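Local coordinates for hypothetical protein TTHB059 (Thermus thermophilus, PDB 2EHW) that is of unknown function but folds as an all-helical bundle from which one long C-terminal helix extends, as a member of the DUF3209 family, at residues Ile13-Glu18 with His26-Leu31; Leu41-Glu46 with Leu57-Leu62; Pro51-Ala56 with Gly89-Leu94; Leu62-Arg67 with Arg78-Ala83; Ala69-Pro72 with Tyr76-Gly79. All coordinates share one frame; numbering follows the deposited sequence.

Interaction 1: Ile13-Glu18 with His26-Leu31; sequences IGELLE and HEREEL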
# COMPACT_ATOMS: atom_id res chain seq x y z
N ILE A 13 -0.64 -6.23 0.78
CA ILE A 13 -1.99 -6.54 0.36
C ILE A 13 -2.21 -8.04 0.45
O ILE A 13 -3.31 -8.50 0.75
CB ILE A 13 -2.24 -6.07 -1.07
CG1 ILE A 13 -2.05 -4.56 -1.15
CG2 ILE A 13 -3.67 -6.44 -1.49
CD1 ILE A 13 -2.99 -3.79 -0.24
N GLY A 14 -1.14 -8.80 0.20
CA GLY A 14 -1.21 -10.25 0.27
C GLY A 14 -1.47 -10.72 1.68
O GLY A 14 -2.33 -11.57 1.91
N GLU A 15 -0.74 -10.16 2.64
CA GLU A 15 -0.90 -10.51 4.04
C GLU A 15 -2.34 -10.20 4.46
O GLU A 15 -2.98 -10.98 5.17
CB GLU A 15 0.06 -9.69 4.90
CG GLU A 15 0.42 -10.33 6.22
CD GLU A 15 1.37 -11.51 6.05
OE1 GLU A 15 2.49 -11.29 5.55
OE2 GLU A 15 1.00 -12.64 6.41
N LEU A 16 -2.86 -9.07 3.99
CA LEU A 16 -4.22 -8.65 4.30
C LEU A 16 -5.25 -9.64 3.71
O LEU A 16 -6.37 -9.75 4.22
CB LEU A 16 -4.47 -7.26 3.72
CG LEU A 16 -5.83 -6.64 3.98
CD1 LEU A 16 -5.97 -6.34 5.47
CD2 LEU A 16 -5.97 -5.36 3.17
N LEU A 17 -4.85 -10.33 2.65
CA LEU A 17 -5.68 -11.32 1.97
C LEU A 17 -5.25 -12.72 2.35
O LEU A 17 -5.72 -13.72 1.78
CB LEU A 17 -5.56 -11.15 0.45
CG LEU A 17 -6.11 -9.84 -0.12
CD1 LEU A 17 -5.59 -9.61 -1.53
CD2 LEU A 17 -7.63 -9.89 -0.10
N GLU A 18 -4.34 -12.80 3.32
CA GLU A 18 -3.83 -14.08 3.79
C GLU A 18 -3.36 -15.01 2.67
O GLU A 18 -3.76 -16.16 2.62
CB GLU A 18 -4.91 -14.82 4.59
CG GLU A 18 -4.93 -14.51 6.07
CD GLU A 18 -5.93 -15.37 6.80
OE1 GLU A 18 -5.95 -16.59 6.55
OE2 GLU A 18 -6.70 -14.83 7.62
N HIS A 26 9.00 -14.74 -4.48
CA HIS A 26 9.93 -13.91 -5.23
C HIS A 26 9.88 -12.42 -4.91
O HIS A 26 10.84 -11.70 -5.16
CB HIS A 26 9.72 -14.14 -6.73
CG HIS A 26 9.98 -15.56 -7.14
ND1 HIS A 26 9.21 -16.61 -6.68
CD2 HIS A 26 10.94 -16.11 -7.91
CE1 HIS A 26 9.70 -17.74 -7.14
NE2 HIS A 26 10.75 -17.47 -7.90
N GLU A 27 8.77 -11.97 -4.34
CA GLU A 27 8.69 -10.57 -3.99
C GLU A 27 9.48 -10.32 -2.72
O GLU A 27 10.07 -9.25 -2.55
CB GLU A 27 7.23 -10.12 -3.81
CG GLU A 27 6.48 -9.95 -5.11
CD GLU A 27 5.79 -11.22 -5.57
OE1 GLU A 27 6.05 -12.28 -4.95
OE2 GLU A 27 5.01 -11.15 -6.53
N ARG A 28 9.51 -11.30 -1.82
CA ARG A 28 10.26 -11.14 -0.59
C ARG A 28 11.76 -11.31 -0.86
O ARG A 28 12.59 -10.77 -0.13
CB ARG A 28 9.81 -12.15 0.48
CG ARG A 28 8.40 -11.92 1.03
CD ARG A 28 8.15 -12.84 2.23
NE ARG A 28 6.73 -12.92 2.60
CZ ARG A 28 6.12 -12.12 3.47
NH1 ARG A 28 4.83 -12.29 3.74
NH2 ARG A 28 6.80 -11.16 4.08
N GLU A 29 12.09 -12.04 -1.92
CA GLU A 29 13.49 -12.26 -2.26
C GLU A 29 14.13 -11.04 -2.90
O GLU A 29 15.27 -10.69 -2.59
CB GLU A 29 13.64 -13.47 -3.19
CG GLU A 29 12.94 -14.72 -2.69
CD GLU A 29 13.59 -15.99 -3.18
OE1 GLU A 29 13.92 -16.06 -4.39
OE2 GLU A 29 13.76 -16.93 -2.36
N GLU A 30 13.39 -10.38 -3.79
CA GLU A 30 13.88 -9.18 -4.46
C GLU A 30 14.08 -8.05 -3.47
O GLU A 30 15.03 -7.28 -3.55
CB GLU A 30 12.89 -8.70 -5.53
CG GLU A 30 12.75 -9.61 -6.72
CD GLU A 30 12.08 -8.90 -7.89
OE1 GLU A 30 10.91 -8.48 -7.76
OE2 GLU A 30 12.73 -8.76 -8.94
N LEU A 31 13.15 -7.96 -2.52
CA LEU A 31 13.15 -6.91 -1.51
C LEU A 31 14.19 -7.09 -0.40
O LEU A 31 14.82 -6.13 0.03
CB LEU A 31 11.76 -6.84 -0.89
CG LEU A 31 11.25 -5.51 -0.34
CD1 LEU A 31 11.26 -4.43 -1.43
CD2 LEU A 31 9.84 -5.74 0.18
O HOH W 1 4.94 -9.49 5.86
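Arg28 reaches out from helix 25-31 almost at full stretch: CG stands anti to the carbonyl carbon and the chain runs extended from CG to NE, which carries the guanidinium far from its own backbone. Glu15, near the end of helix 4-16, does the reverse, since a bend at chi2 (74°) swings its carboxylate round to face the arginine. The two chains meet at about a right angle, and Arg28 NH1 donates to Glu15 OE1 at 3.1 Å in a salt bridge with a bent N-H...O angle of 146°. The oxygen lies at the guanidinium edge, in its plane, and is approached on its syn side; the planes are 49° apart, and one oxygen carries the bond. Both residues are exposed, and a water closes the ring, giving a hydrogen to Glu15 OE1 and accepting one from Arg28 NH2. The link is a surface tie between two successive helices, placed where the first one stops: Glu18, with positive phi, is the C-prime residue of a Schellman motif, and its N bonds Glu15 O at 2.9 Å. Arg28 also rests on Ile11 of helix 4-16, while Glu15 touches Lys48 in a loop.

Interaction 2: Leu41-Glu46 with Leu57-Leu62; sequences LKRLAE and LREALL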
# COMPACT_ATOMS: atom_id res chain seq x y z
N LEU A 41 10.57 0.47 2.94
CA LEU A 41 10.11 -0.70 2.22
C LEU A 41 9.73 -1.78 3.22
O LEU A 41 8.73 -2.48 3.04
CB LEU A 41 11.21 -1.20 1.27
CG LEU A 41 11.51 -0.31 0.06
CD1 LEU A 41 12.74 -0.81 -0.68
CD2 LEU A 41 10.30 -0.29 -0.87
N LYS A 42 10.50 -1.89 4.29
CA LYS A 42 10.21 -2.88 5.32
C LYS A 42 8.91 -2.52 6.01
O LYS A 42 8.06 -3.37 6.24
CB LYS A 42 11.33 -2.96 6.36
CG LYS A 42 10.99 -3.92 7.50
CD LYS A 42 12.13 -4.11 8.49
CE LYS A 42 11.75 -5.16 9.52
NZ LYS A 42 12.83 -5.41 10.51
N ARG A 43 8.76 -1.25 6.36
CA ARG A 43 7.54 -0.79 7.02
C ARG A 43 6.33 -1.00 6.11
O ARG A 43 5.24 -1.30 6.59
CB ARG A 43 7.64 0.69 7.38
CG ARG A 43 8.47 1.00 8.62
CD ARG A 43 8.28 2.46 9.03
NE ARG A 43 8.99 3.39 8.16
CZ ARG A 43 10.31 3.55 8.16
NH1 ARG A 43 10.88 4.42 7.34
NH2 ARG A 43 11.07 2.83 8.99
N LEU A 44 6.53 -0.81 4.81
CA LEU A 44 5.46 -0.98 3.83
C LEU A 44 5.01 -2.44 3.73
O LEU A 44 3.82 -2.74 3.85
CB LEU A 44 5.94 -0.49 2.44
CG LEU A 44 4.98 -0.57 1.25
CD1 LEU A 44 3.64 0.07 1.60
CD2 LEU A 44 5.60 0.13 0.04
N ALA A 45 5.96 -3.35 3.54
CA ALA A 45 5.63 -4.77 3.42
C ALA A 45 4.94 -5.35 4.66
O ALA A 45 4.14 -6.28 4.54
CB ALA A 45 6.90 -5.58 3.11
N GLU A 46 5.22 -4.79 5.83
CA GLU A 46 4.62 -5.32 7.06
C GLU A 46 3.49 -4.50 7.66
O GLU A 46 2.97 -4.84 8.72
CB GLU A 46 5.74 -5.55 8.09
CG GLU A 46 6.78 -6.56 7.60
CD GLU A 46 8.06 -6.55 8.41
OE1 GLU A 46 8.36 -5.52 9.04
OE2 GLU A 46 8.78 -7.57 8.40
N LEU A 57 3.78 3.97 2.09
CA LEU A 57 3.84 4.15 0.64
C LEU A 57 4.28 5.57 0.29
O LEU A 57 5.07 5.76 -0.64
CB LEU A 57 2.48 3.85 0.01
CG LEU A 57 2.42 3.89 -1.53
CD1 LEU A 57 3.57 3.07 -2.12
CD2 LEU A 57 1.08 3.33 -2.00
N ARG A 58 3.78 6.55 1.04
CA ARG A 58 4.16 7.94 0.80
C ARG A 58 5.66 8.11 1.00
O ARG A 58 6.32 8.85 0.25
CB ARG A 58 3.37 8.88 1.73
CG ARG A 58 2.09 9.43 1.08
CD ARG A 58 1.39 10.48 1.94
NE ARG A 58 0.37 9.90 2.80
CZ ARG A 58 0.50 9.72 4.11
NH1 ARG A 58 1.61 10.09 4.74
NH2 ARG A 58 -0.50 9.18 4.79
N GLU A 59 6.19 7.40 1.99
CA GLU A 59 7.63 7.45 2.26
C GLU A 59 8.37 6.92 1.04
O GLU A 59 9.34 7.52 0.57
CB GLU A 59 7.98 6.58 3.47
CG GLU A 59 7.82 7.24 4.83
CD GLU A 59 8.64 6.56 5.92
OE1 GLU A 59 8.21 5.51 6.45
OE2 GLU A 59 9.74 7.06 6.22
N ALA A 60 7.92 5.78 0.52
CA ALA A 60 8.56 5.17 -0.64
C ALA A 60 8.49 6.07 -1.87
O ALA A 60 9.41 6.07 -2.69
CB ALA A 60 7.92 3.82 -0.93
N LEU A 61 7.41 6.83 -2.00
CA LEU A 61 7.28 7.72 -3.15
C LEU A 61 8.30 8.86 -3.06
O LEU A 61 8.79 9.34 -4.08
CB LEU A 61 5.85 8.28 -3.26
CG LEU A 61 4.81 7.32 -3.89
CD1 LEU A 61 3.40 7.87 -3.75
CD2 LEU A 61 5.16 7.11 -5.37
N LEU A 62 8.65 9.27 -1.85
CA LEU A 62 9.64 10.32 -1.70
C LEU A 62 10.96 9.81 -2.25
O LEU A 62 11.60 10.47 -3.07
CB LEU A 62 9.81 10.71 -0.23
CG LEU A 62 10.84 11.82 0.05
CD1 LEU A 62 10.53 13.05 -0.79
CD2 LEU A 62 10.83 12.19 1.52
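Arg43 and Glu59 meet edge to edge, their guanidinium and carboxylate planes only 23° apart and so nearly coplanar. The carboxylate lies at the guanidinium edge rather than over a face. Glu59 OE1 is gripped side-on by two nitrogens: Arg43 NE donates to it at 2.8 Å through the syn lone pair, and NH1 of Arg43 reaches the same oxygen at 3.0 Å from somewhat out of the carboxylate plane. A weak third bond joins Arg43 NH1 to Glu59 OE2. The bend of Arg43 at chi3 (-75°) turns its NE edge to the glutamate. Were Glu59 a leucine, the Arg43 guanidinium would lose the oxygen that holds its NE edge and is likely to turn. Beside this bridge, which lies at the edge of the contact, the packing becomes apolar. Leu44 straddles the start of the facing segment: its CD1 lies 3.9 Å from Leu57 N, and its CD2 is 4.2 Å from Leu57 CD1 and 4.5 Å from Ala60 CB. Ala8 of helix 4-16 also touches Leu44, while Leu57 is met by Val84 of helix 75-115. With short axes 9.1 Å apart and directions at 147°, helices 39-46 and 50-70 form an antiparallel helical hairpin, a buried aliphatic seam bordered by an ion pair.

Interaction 3: Pro51-Ala56 with Gly89-Leu94; sequences PALEEA and GRLKAL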
# COMPACT_ATOMS: atom_id res chain seq x y z
N PRO A 51 -4.10 2.85 7.04
CA PRO A 51 -3.37 4.10 7.26
C PRO A 51 -1.86 3.90 7.24
O PRO A 51 -1.13 4.63 6.55
CB PRO A 51 -3.87 4.56 8.63
CG PRO A 51 -5.28 4.03 8.67
CD PRO A 51 -5.11 2.63 8.09
N ALA A 52 -1.39 2.92 7.99
CA ALA A 52 0.05 2.63 8.04
C ALA A 52 0.54 2.23 6.66
O ALA A 52 1.68 2.48 6.29
CB ALA A 52 0.34 1.50 9.04
N LEU A 53 -0.33 1.60 5.88
CA LEU A 53 0.06 1.18 4.55
C LEU A 53 0.29 2.42 3.68
O LEU A 53 1.32 2.56 3.04
CB LEU A 53 -1.01 0.28 3.94
CG LEU A 53 -0.55 -0.66 2.84
CD1 LEU A 53 0.80 -1.28 3.19
CD2 LEU A 53 -1.60 -1.74 2.64
N GLU A 54 -0.68 3.33 3.67
CA GLU A 54 -0.56 4.56 2.90
C GLU A 54 0.64 5.38 3.36
O GLU A 54 1.39 5.90 2.55
CB GLU A 54 -1.83 5.41 3.03
CG GLU A 54 -3.11 4.63 2.84
CD GLU A 54 -4.29 5.51 2.47
OE1 GLU A 54 -4.58 6.49 3.19
OE2 GLU A 54 -4.94 5.20 1.45
N GLU A 55 0.84 5.48 4.67
CA GLU A 55 1.97 6.25 5.18
C GLU A 55 3.29 5.69 4.66
O GLU A 55 4.10 6.43 4.12
CB GLU A 55 1.97 6.27 6.72
CG GLU A 55 2.89 7.35 7.32
CD GLU A 55 2.84 7.40 8.85
OE1 GLU A 55 3.25 6.43 9.51
OE2 GLU A 55 2.37 8.43 9.39
N ALA A 56 3.50 4.39 4.81
CA ALA A 56 4.74 3.79 4.33
C ALA A 56 4.90 4.00 2.82
O ALA A 56 6.02 4.18 2.32
CB ALA A 56 4.79 2.31 4.66
N GLY A 89 -3.48 5.72 -5.64
CA GLY A 89 -4.85 6.15 -5.84
C GLY A 89 -5.81 5.01 -5.56
O GLY A 89 -6.86 5.22 -4.95
N ARG A 90 -5.48 3.81 -6.00
CA ARG A 90 -6.37 2.68 -5.77
C ARG A 90 -6.39 2.29 -4.30
O ARG A 90 -7.42 1.85 -3.79
CB ARG A 90 -5.97 1.50 -6.64
CG ARG A 90 -6.24 1.78 -8.11
CD ARG A 90 -6.12 0.53 -8.93
NE ARG A 90 -7.18 -0.41 -8.59
CZ ARG A 90 -7.42 -1.53 -9.26
NH1 ARG A 90 -6.68 -1.86 -10.31
NH2 ARG A 90 -8.41 -2.33 -8.87
N LEU A 91 -5.26 2.45 -3.63
CA LEU A 91 -5.18 2.12 -2.21
C LEU A 91 -6.08 3.08 -1.43
O LEU A 91 -6.80 2.67 -0.52
CB LEU A 91 -3.74 2.22 -1.71
CG LEU A 91 -3.51 2.09 -0.20
CD1 LEU A 91 -4.09 0.78 0.32
CD2 LEU A 91 -2.01 2.18 0.10
N LYS A 92 -6.04 4.36 -1.79
CA LYS A 92 -6.87 5.35 -1.11
C LYS A 92 -8.34 5.02 -1.34
O LYS A 92 -9.18 5.20 -0.46
CB LYS A 92 -6.57 6.77 -1.61
CG LYS A 92 -5.21 7.33 -1.19
CD LYS A 92 -5.06 8.79 -1.63
CE LYS A 92 -6.17 9.66 -1.01
NZ LYS A 92 -6.36 10.97 -1.71
N ALA A 93 -8.64 4.54 -2.54
CA ALA A 93 -10.00 4.16 -2.91
C ALA A 93 -10.45 3.00 -2.02
O ALA A 93 -11.59 2.97 -1.54
CB ALA A 93 -10.06 3.75 -4.37
N LEU A 94 -9.57 2.03 -1.81
CA LEU A 94 -9.91 0.88 -0.98
C LEU A 94 -10.21 1.36 0.45
O LEU A 94 -11.16 0.90 1.09
CB LEU A 94 -8.75 -0.12 -0.97
CG LEU A 94 -9.03 -1.51 -0.37
CD1 LEU A 94 -10.00 -2.30 -1.26
CD2 LEU A 94 -7.70 -2.27 -0.25
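Leu91 points from helix 75-115 into the tight half of this contact, where it meets Glu54 and Leu53 of helix 50-70. Its CD2 lies 3.8 Å from Glu54 CG and 4.2 Å from Leu53 CG, so that one methyl is received by a leucine and by the aliphatic stem of a glutamate. Leu53 also touches Ala12 and Ile13 of helix 4-16, which joins the apolar strip to the bundle interior. Glu54 is extended beyond CG, and its OE2 comes down on the backbone of Lys92, 3.2 Å from Lys92 CA and 3.4 Å from Lys92 CG, with no hydrogen bond across the segments. The looser, solvent-facing side begins at this exposed lysine, which bends at chi3 (59°) and leads away, its NZ staying 6.7 Å from Glu54 OE2. The helices run antiparallel at 164°, with short axes 10.5 Å apart, and residues 89-94 belong to a predicted coiled coil. The partner of the carboxylate lies just beyond, where Glu54 OE1 forms a salt bridge with Arg95. The glutamate thus serves two ends, its carbon stem closing the leucine packing and its charge being answered by Arg95, further along helix 75-115, while the lysine contributes carbon contact alone.

Interaction 4: Leu62-Arg67 with Arg78-Ala83; sequences LHLEER and RGLLLA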
# COMPACT_ATOMS: atom_id res chain seq x y z
N LEU A 62 8.65 9.27 -1.85
CA LEU A 62 9.64 10.32 -1.70
C LEU A 62 10.96 9.81 -2.25
O LEU A 62 11.60 10.47 -3.07
CB LEU A 62 9.81 10.71 -0.23
CG LEU A 62 10.84 11.82 0.05
CD1 LEU A 62 10.53 13.05 -0.79
CD2 LEU A 62 10.83 12.19 1.52
N HIS A 63 11.36 8.61 -1.82
CA HIS A 63 12.62 8.03 -2.28
C HIS A 63 12.64 7.91 -3.80
O HIS A 63 13.59 8.29 -4.46
CB HIS A 63 12.83 6.66 -1.64
CG HIS A 63 14.15 6.03 -1.97
ND1 HIS A 63 14.40 5.43 -3.19
CD2 HIS A 63 15.29 5.93 -1.26
CE1 HIS A 63 15.64 4.98 -3.21
NE2 HIS A 63 16.21 5.27 -2.05
N LEU A 64 11.56 7.37 -4.35
CA LEU A 64 11.44 7.19 -5.78
C LEU A 64 11.49 8.55 -6.48
O LEU A 64 12.11 8.69 -7.54
CB LEU A 64 10.13 6.48 -6.09
CG LEU A 64 9.91 5.90 -7.48
CD1 LEU A 64 11.07 5.00 -7.86
CD2 LEU A 64 8.60 5.11 -7.46
N GLU A 65 10.84 9.54 -5.90
CA GLU A 65 10.84 10.87 -6.49
C GLU A 65 12.29 11.35 -6.56
O GLU A 65 12.73 11.85 -7.60
CB GLU A 65 9.99 11.81 -5.63
CG GLU A 65 9.77 13.21 -6.20
CD GLU A 65 8.75 13.25 -7.33
OE1 GLU A 65 7.62 12.74 -7.16
OE2 GLU A 65 9.07 13.82 -8.39
N GLU A 66 13.04 11.17 -5.47
CA GLU A 66 14.44 11.58 -5.41
C GLU A 66 15.25 10.85 -6.48
O GLU A 66 15.98 11.47 -7.24
CB GLU A 66 15.04 11.28 -4.03
CG GLU A 66 14.24 11.84 -2.86
CD GLU A 66 14.82 11.45 -1.50
OE1 GLU A 66 15.32 10.31 -1.35
OE2 GLU A 66 14.75 12.29 -0.57
N ARG A 67 15.12 9.53 -6.52
CA ARG A 67 15.86 8.75 -7.51
C ARG A 67 15.61 9.27 -8.92
O ARG A 67 16.54 9.44 -9.69
CB ARG A 67 15.48 7.26 -7.44
CG ARG A 67 16.24 6.39 -8.44
CD ARG A 67 17.75 6.62 -8.31
NE ARG A 67 18.53 5.98 -9.37
CZ ARG A 67 18.87 4.69 -9.38
NH1 ARG A 67 18.51 3.89 -8.38
NH2 ARG A 67 19.58 4.20 -10.39
N ARG A 78 10.64 7.43 -13.85
CA ARG A 78 9.46 8.26 -14.02
C ARG A 78 8.26 7.38 -14.36
O ARG A 78 7.11 7.74 -14.08
CB ARG A 78 9.74 9.32 -15.08
CG ARG A 78 10.84 10.30 -14.63
CD ARG A 78 11.45 11.12 -15.77
NE ARG A 78 12.14 12.29 -15.24
CZ ARG A 78 12.80 13.18 -15.98
NH1 ARG A 78 13.40 14.22 -15.40
NH2 ARG A 78 12.88 13.03 -17.30
N GLY A 79 8.54 6.22 -14.93
CA GLY A 79 7.48 5.29 -15.25
C GLY A 79 7.07 4.57 -13.97
O GLY A 79 5.91 4.24 -13.77
N LEU A 80 8.04 4.33 -13.09
CA LEU A 80 7.75 3.66 -11.83
C LEU A 80 6.93 4.61 -10.95
O LEU A 80 5.97 4.21 -10.30
CB LEU A 80 9.06 3.23 -11.14
CG LEU A 80 9.02 2.41 -9.84
CD1 LEU A 80 8.02 1.27 -9.94
CD2 LEU A 80 10.42 1.86 -9.55
N LEU A 81 7.30 5.89 -10.96
CA LEU A 81 6.58 6.89 -10.17
C LEU A 81 5.10 6.93 -10.54
O LEU A 81 4.23 6.86 -9.68
CB LEU A 81 7.20 8.27 -10.38
CG LEU A 81 8.28 8.66 -9.37
CD1 LEU A 81 8.95 9.98 -9.76
CD2 LEU A 81 7.63 8.79 -7.99
N LEU A 82 4.82 7.02 -11.83
CA LEU A 82 3.46 7.08 -12.35
C LEU A 82 2.69 5.81 -11.95
O LEU A 82 1.51 5.86 -11.61
CB LEU A 82 3.53 7.21 -13.87
CG LEU A 82 2.31 7.68 -14.66
CD1 LEU A 82 1.87 9.04 -14.15
CD2 LEU A 82 2.67 7.75 -16.15
N ALA A 83 3.37 4.67 -11.99
CA ALA A 83 2.76 3.40 -11.63
C ALA A 83 2.48 3.29 -10.12
O ALA A 83 1.43 2.80 -9.71
CB ALA A 83 3.66 2.25 -12.07
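Leu64 can be followed atom by atom into the groove between Leu80 and Leu81 of the antiparallel partner helix. Its CB already lies 3.9 Å from Leu81 CD2. The chain leaves with CG anti to the backbone N (chi1 -166°), which brings that carbon to 3.7 Å from Leu81 CG. There the branches divide the work: Leu64 CD1 meets Leu80 CD2 at 3.6 Å, whereas Leu64 CD2 is 3.6 Å from Leu80 CG and also 3.8 Å from the backbone N of Leu81. The two facing leucines behave differently. Leu80 crosses Leu64 at about a right angle, but Leu81 slides past it in the opposite direction. The first torsion of Leu81 is turned to -93°, away from the usual staggered position, and its CD1 reaches beyond Leu64 to 3.9 Å from Glu65 CA. The chain of Glu65, bent at chi2, crosses Leu81 at about a right angle, its carboxylate near that same CD1. Cutting Leu64 back to an alanine is likely to open a gap against both Leu80 and Leu81 and leave their branches less firmly held. The short helix axes run 9.4 Å apart at 155°, joining helices 50-70 and 75-115; Glu5 of helix 4-16 touches both Leu64 and Leu80, while Leu61 and Ala68 also touch Leu81. No hydrogen bond crosses between the segments, so the hold rests on close-fitting shape and burial, and the sole charged group in touch, that of Glu65, offers the leucine only its van der Waals surface.

Interaction 5: Ala69-Pro72 with Tyr76-Gly79; sequences AQEP and YWRG
Glu71 and Trp77 have their CA atoms 8.0 Å apart across the turn, Glu71 being the first residue after helix 50-70 to leave helical backbone angles. Trp77 answers with a nearly straight hydrogen bond: NE1 donates to Glu71 OE1 at 2.8 Å, with an N-H...O angle of 164°. The oxygen lies in the indole plane, at the edge, but the indole N-H comes to it from well above the carboxylate plane, 61° out of it, and the two flat groups are 68° apart. The extended glutamate chain, its CG anti to the backbone N, carries the carboxylate to that edge, and Glu71 CB packs 4.0 Å from Trp77 CD1 on the way. The same OE1 takes a salt bridge from Arg67 NH2, so this single atom serves both an indole and a guanidinium, an arrangement that probably steadies its position. A second meeting is looser. The Arg78 guanidinium has Pro72 over one face, with Pro72 CA 3.7 Å above the plane, offset toward the rim, and Pro72 CB 3.6 Å from Arg78 NH1. Pro72 O approaches Arg78 NH2 over a face too, but at an angle too poor for a hydrogen bond. Tyr76 covers part of one Trp77 face, its CD2 standing 3.6 Å above the ring plane. The contact thus bridges the turn of the hairpin between helices 50-70 and 75-115: Trp77 leans back on Leu64, Arg67 and Ala68 of the first helix, and Tyr76 OH bonds the backbone N of Cys3, just ahead of helix 4-16.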
# COMPACT_ATOMS: atom_id res chain seq x y z
N ALA A 69 14.76 12.22 -9.86
CA ALA A 69 15.32 13.55 -10.07
C ALA A 69 16.84 13.45 -10.25
O ALA A 69 17.45 14.29 -10.89
CB ALA A 69 14.99 14.46 -8.90
N GLN A 70 17.43 12.41 -9.67
CA GLN A 70 18.87 12.20 -9.74
C GLN A 70 19.33 11.60 -11.07
O GLN A 70 20.47 11.82 -11.47
CB GLN A 70 19.32 11.29 -8.60
CG GLN A 70 19.21 11.89 -7.22
CD GLN A 70 19.31 10.84 -6.12
OE1 GLN A 70 19.45 11.18 -4.94
NE2 GLN A 70 19.22 9.57 -6.50
N GLU A 71 18.45 10.85 -11.73
CA GLU A 71 18.79 10.20 -13.00
C GLU A 71 17.73 10.48 -14.07
O GLU A 71 17.09 9.56 -14.60
CB GLU A 71 18.90 8.68 -12.76
CG GLU A 71 19.65 7.89 -13.82
CD GLU A 71 19.61 6.39 -13.54
OE1 GLU A 71 19.30 6.00 -12.40
OE2 GLU A 71 19.90 5.58 -14.45
N PRO A 72 17.56 11.77 -14.44
CA PRO A 72 16.61 12.29 -15.43
C PRO A 72 16.65 11.64 -16.81
O PRO A 72 15.72 11.79 -17.60
CB PRO A 72 16.95 13.78 -15.50
CG PRO A 72 17.52 14.06 -14.13
CD PRO A 72 18.39 12.86 -13.91
N TYR A 76 12.63 5.12 -16.84
CA TYR A 76 12.09 4.01 -16.06
C TYR A 76 11.62 4.50 -14.69
O TYR A 76 10.54 4.14 -14.24
CB TYR A 76 13.14 2.91 -15.87
CG TYR A 76 12.72 1.85 -14.88
CD1 TYR A 76 11.76 0.89 -15.23
CD2 TYR A 76 13.23 1.83 -13.58
CE1 TYR A 76 11.33 -0.06 -14.31
CE2 TYR A 76 12.80 0.88 -12.65
CZ TYR A 76 11.85 -0.06 -13.02
OH TYR A 76 11.42 -1.00 -12.10
N TRP A 77 12.43 5.32 -14.04
CA TRP A 77 12.07 5.84 -12.72
C TRP A 77 10.79 6.65 -12.78
O TRP A 77 9.96 6.57 -11.88
CB TRP A 77 13.19 6.72 -12.16
CG TRP A 77 14.45 5.98 -11.89
CD1 TRP A 77 15.71 6.35 -12.26
CD2 TRP A 77 14.58 4.72 -11.22
NE1 TRP A 77 16.62 5.40 -11.87
CE2 TRP A 77 15.95 4.39 -11.23
CE3 TRP A 77 13.67 3.85 -10.61
CZ2 TRP A 77 16.44 3.20 -10.66
CZ3 TRP A 77 14.16 2.67 -10.05
CH2 TRP A 77 15.53 2.36 -10.07
N ARG A 78 10.64 7.43 -13.85
CA ARG A 78 9.46 8.26 -14.02
C ARG A 78 8.26 7.38 -14.36
O ARG A 78 7.11 7.74 -14.08
CB ARG A 78 9.74 9.32 -15.08
CG ARG A 78 10.84 10.30 -14.63
CD ARG A 78 11.45 11.12 -15.77
NE ARG A 78 12.14 12.29 -15.24
CZ ARG A 78 12.80 13.18 -15.98
NH1 ARG A 78 13.40 14.22 -15.40
NH2 ARG A 78 12.88 13.03 -17.30
N GLY A 79 8.54 6.22 -14.93
CA GLY A 79 7.48 5.29 -15.25
C GLY A 79 7.07 4.57 -13.97
O GLY A 79 5.91 4.24 -13.77

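Overall arrangement
Interactions 3, 4 and 5 all join helix 50-70 to helix 75-115, yet their chemistry changes along that hairpin. Interactions 3 and 4 have no hydrogen bond across their segments: 4 is buried leucine packing, whereas 3, about 5 Å from the chain centre, is partly buried and adds a glutamate stem. Interaction 5, centred about 7 Å from the centre of interaction 4, is a surface contact with an indole hydrogen bond. Interaction 2 adds helix 39-46 to the same core and touches interactions 3 and 4 through leucines, such as Leu57 with Leu91 and Leu61 with Leu81. Interaction 1 is exposed and polar, though Leu31 and Ile13 of its segments reach interactions 2 and 3. Apolar contacts dominate the interior, with charges toward the rim.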